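Local atomic coordinates of KLLA0B12012p (Kluyveromyces lactis, PDB entry 6Y3P), a protein that interacts directly with the mRNA-decapping enzyme Dcp2 and carries a C-terminal ATP-grasp domain of the tubulin-tyrosine ligase family, which probably binds ATP. Residues Y55-M60 with A71-R77. Sequence-based numbering, arbitrary orientation.
Sequences YEQLDM and ANSYIYR
This is a largely buried loop-to-loop packing contact, made by apolar side chains and one cation-pi stack. The loop 55-60 follows strand 48-52 and leads into helix 60-65. Segment 71-77 leaves strand 69-71 and runs irregularly to helix 78-81. Residues 55-57 have helical backbone angles, and Leu58 is extended. CA atoms pair Leu58 with Ala71 at 6.8 Å, Tyr55 with Ser73 at 7.2 Å and Met60 with Ile75 at 6.7 Å. Leu58 (m, t) points toward the other segment. Leu58 CD2 lies 4.0 Å from Ala71 CB, and Leu58 CD1 lies 3.6 Å from Ser73 CB. Met60 SD packs 3.7 Å from Ile75 CG1. Tyr55 takes chi1 t, which brings its ring to Arg77. The Arg77 guanidinium lies flat on one face of the Tyr55 ring, planes at 11°, with Arg77 CZ 4.3 Å from the Tyr55 centroid and off-centre. Ser73 OG sits at the ring edge, 3.5 Å from Tyr55 CE1, and donates to Tyr74 O at 3.1 Å. Arg77 also forms a salt bridge with Glu327, and Asn72 OD1 accepts from Gly53 N. Strand 48-52, helix 60-65 and strand 69-71 form a beta-alpha-beta crossover in the four-stranded parallel sheet of this ATP-grasp, tubulin-tyrosine ligase-like domain; the contact packs together the loops that follow its two strands.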
loop_
_atom_site.group_PDB
_atom_site.type_symbol
_atom_site.label_atom_id
_atom_site.label_comp_id
_atom_site.label_asym_id
_atom_site.label_seq_id
_atom_site.Cartn_x
_atom_site.Cartn_y
_atom_site.Cartn_z
ATOM N N TYR A 55 12.736 -8.783 5.719
ATOM C CA TYR A 55 13.560 -7.804 5.008
ATOM C C TYR A 55 15.021 -7.804 5.416
ATOM O O TYR A 55 15.887 -7.877 4.540
ATOM C CB TYR A 55 12.984 -6.376 5.063
ATOM C CG TYR A 55 13.758 -5.435 4.166
ATOM C CD1 TYR A 55 13.795 -5.628 2.784
ATOM C CD2 TYR A 55 14.513 -4.394 4.700
ATOM C CE1 TYR A 55 14.526 -4.781 1.952
ATOM C CE2 TYR A 55 15.261 -3.546 3.881
ATOM C CZ TYR A 55 15.258 -3.737 2.504
ATOM O OH TYR A 55 15.977 -2.890 1.687
ATOM N N GLU A 56 15.283 -7.786 6.732
ATOM C CA GLU A 56 16.626 -7.773 7.298
ATOM C C GLU A 56 17.421 -9.064 7.080
ATOM O O GLU A 56 18.651 -8.993 7.114
ATOM C CB GLU A 56 16.599 -7.396 8.802
ATOM C CG GLU A 56 16.308 -5.921 9.108
ATOM C CD GLU A 56 16.814 -4.842 8.156
ATOM O OE1 GLU A 56 15.991 -3.996 7.731
ATOM O OE2 GLU A 56 18.027 -4.831 7.839
ATOM N N GLN A 57 16.751 -10.234 6.851
ATOM C CA GLN A 57 17.494 -11.501 6.638
ATOM C C GLN A 57 18.002 -11.612 5.180
ATOM O O GLN A 57 18.902 -12.409 4.889
ATOM C CB GLN A 57 16.647 -12.743 6.982
ATOM C CG GLN A 57 16.077 -12.798 8.401
ATOM C CD GLN A 57 14.877 -13.710 8.528
ATOM O OE1 GLN A 57 14.150 -13.999 7.566
ATOM N NE2 GLN A 57 14.594 -14.137 9.733
ATOM N N LEU A 58 17.415 -10.832 4.264
ATOM C CA LEU A 58 17.831 -10.926 2.859
ATOM C C LEU A 58 19.176 -10.245 2.586
ATOM O O LEU A 58 19.582 -9.356 3.341
ATOM C CB LEU A 58 16.733 -10.423 1.914
ATOM C CG LEU A 58 15.350 -11.048 2.071
ATOM C CD1 LEU A 58 14.352 -10.338 1.197
ATOM C CD2 LEU A 58 15.355 -12.537 1.753
ATOM N N ASP A 59 19.881 -10.708 1.538
ATOM C CA ASP A 59 21.183 -10.171 1.163
ATOM C C ASP A 59 21.067 -9.376 -0.123
ATOM O O ASP A 59 21.118 -9.940 -1.222
ATOM C CB ASP A 59 22.236 -11.281 1.051
ATOM C CG ASP A 59 23.680 -10.779 1.008
ATOM O OD1 ASP A 59 23.888 -9.533 0.955
ATOM O OD2 ASP A 59 24.599 -11.620 1.061
ATOM N N MET A 60 20.947 -8.046 0.027
ATOM C CA MET A 60 20.763 -7.113 -1.083
ATOM C C MET A 60 21.989 -7.014 -1.995
ATOM O O MET A 60 21.819 -6.796 -3.199
ATOM C CB MET A 60 20.286 -5.730 -0.594
ATOM C CG MET A 60 18.934 -5.764 0.138
ATOM S SD MET A 60 17.562 -6.302 -0.908
ATOM C CE MET A 60 16.755 -7.403 0.165
ATOM N N ALA A 71 15.323 -13.460 -4.146
ATOM C CA ALA A 71 14.781 -13.069 -2.853
ATOM C C ALA A 71 13.344 -12.509 -2.992
ATOM O O ALA A 71 12.925 -12.115 -4.080
ATOM C CB ALA A 71 15.709 -12.051 -2.192
ATOM N N ASN A 72 12.611 -12.465 -1.875
ATOM C CA ASN A 72 11.247 -11.941 -1.818
ATOM C C ASN A 72 11.237 -10.419 -1.526
ATOM O O ASN A 72 10.432 -9.927 -0.743
ATOM C CB ASN A 72 10.393 -12.732 -0.814
ATOM C CG ASN A 72 10.803 -12.562 0.625
ATOM O OD1 ASN A 72 11.940 -12.820 0.999
ATOM N ND2 ASN A 72 9.867 -12.169 1.476
ATOM N N SER A 73 12.128 -9.673 -2.185
ATOM C CA SER A 73 12.183 -8.218 -2.073
ATOM C C SER A 73 12.923 -7.614 -3.241
ATOM O O SER A 73 13.851 -8.242 -3.784
ATOM C CB SER A 73 12.879 -7.771 -0.786
ATOM O OG SER A 73 12.661 -6.386 -0.564
ATOM N N TYR A 74 12.554 -6.351 -3.570
ATOM C CA TYR A 74 13.251 -5.543 -4.563
ATOM C C TYR A 74 14.210 -4.638 -3.804
ATOM O O TYR A 74 14.112 -4.535 -2.577
ATOM C CB TYR A 74 12.284 -4.738 -5.444
ATOM C CG TYR A 74 11.557 -5.578 -6.465
ATOM C CD1 TYR A 74 10.366 -6.219 -6.147
ATOM C CD2 TYR A 74 12.028 -5.686 -7.770
ATOM C CE1 TYR A 74 9.692 -6.997 -7.081
ATOM C CE2 TYR A 74 11.353 -6.449 -8.722
ATOM C CZ TYR A 74 10.176 -7.093 -8.375
ATOM O OH TYR A 74 9.495 -7.839 -9.304
ATOM N N ILE A 75 15.168 -4.024 -4.517
ATOM C CA ILE A 75 16.178 -3.167 -3.909
ATOM C C ILE A 75 15.712 -1.708 -3.837
ATOM O O ILE A 75 15.751 -1.116 -2.757
ATOM C CB ILE A 75 17.538 -3.356 -4.619
ATOM C CG1 ILE A 75 18.125 -4.739 -4.264
ATOM C CG2 ILE A 75 18.531 -2.248 -4.235
ATOM C CD1 ILE A 75 19.371 -5.149 -5.022
ATOM N N TYR A 76 15.275 -1.139 -4.978
ATOM C CA TYR A 76 14.845 0.256 -5.086
ATOM C C TYR A 76 13.334 0.347 -5.126
ATOM O O TYR A 76 12.734 0.189 -6.185
ATOM C CB TYR A 76 15.473 0.938 -6.328
ATOM C CG TYR A 76 16.985 0.999 -6.310
ATOM C CD1 TYR A 76 17.657 1.891 -5.478
ATOM C CD2 TYR A 76 17.746 0.142 -7.094
ATOM C CE1 TYR A 76 19.046 1.926 -5.424
ATOM C CE2 TYR A 76 19.134 0.186 -7.071
ATOM C CZ TYR A 76 19.783 1.087 -6.239
ATOM O OH TYR A 76 21.156 1.149 -6.217
ATOM N N ARG A 77 12.709 0.584 -3.983
ATOM C CA ARG A 77 11.267 0.665 -3.969
ATOM C C ARG A 77 10.733 1.856 -3.133
ATOM O O ARG A 77 9.529 1.963 -2.928
ATOM C CB ARG A 77 10.668 -0.696 -3.559
ATOM C CG ARG A 77 10.790 -1.076 -2.107
ATOM C CD ARG A 77 11.856 -2.116 -1.823
ATOM N NE ARG A 77 12.228 -2.000 -0.411
ATOM C CZ ARG A 77 11.748 -2.763 0.564
ATOM N NH1 ARG A 77 12.099 -2.538 1.826
ATOM N NH2 ARG A 77 10.928 -3.767 0.287
#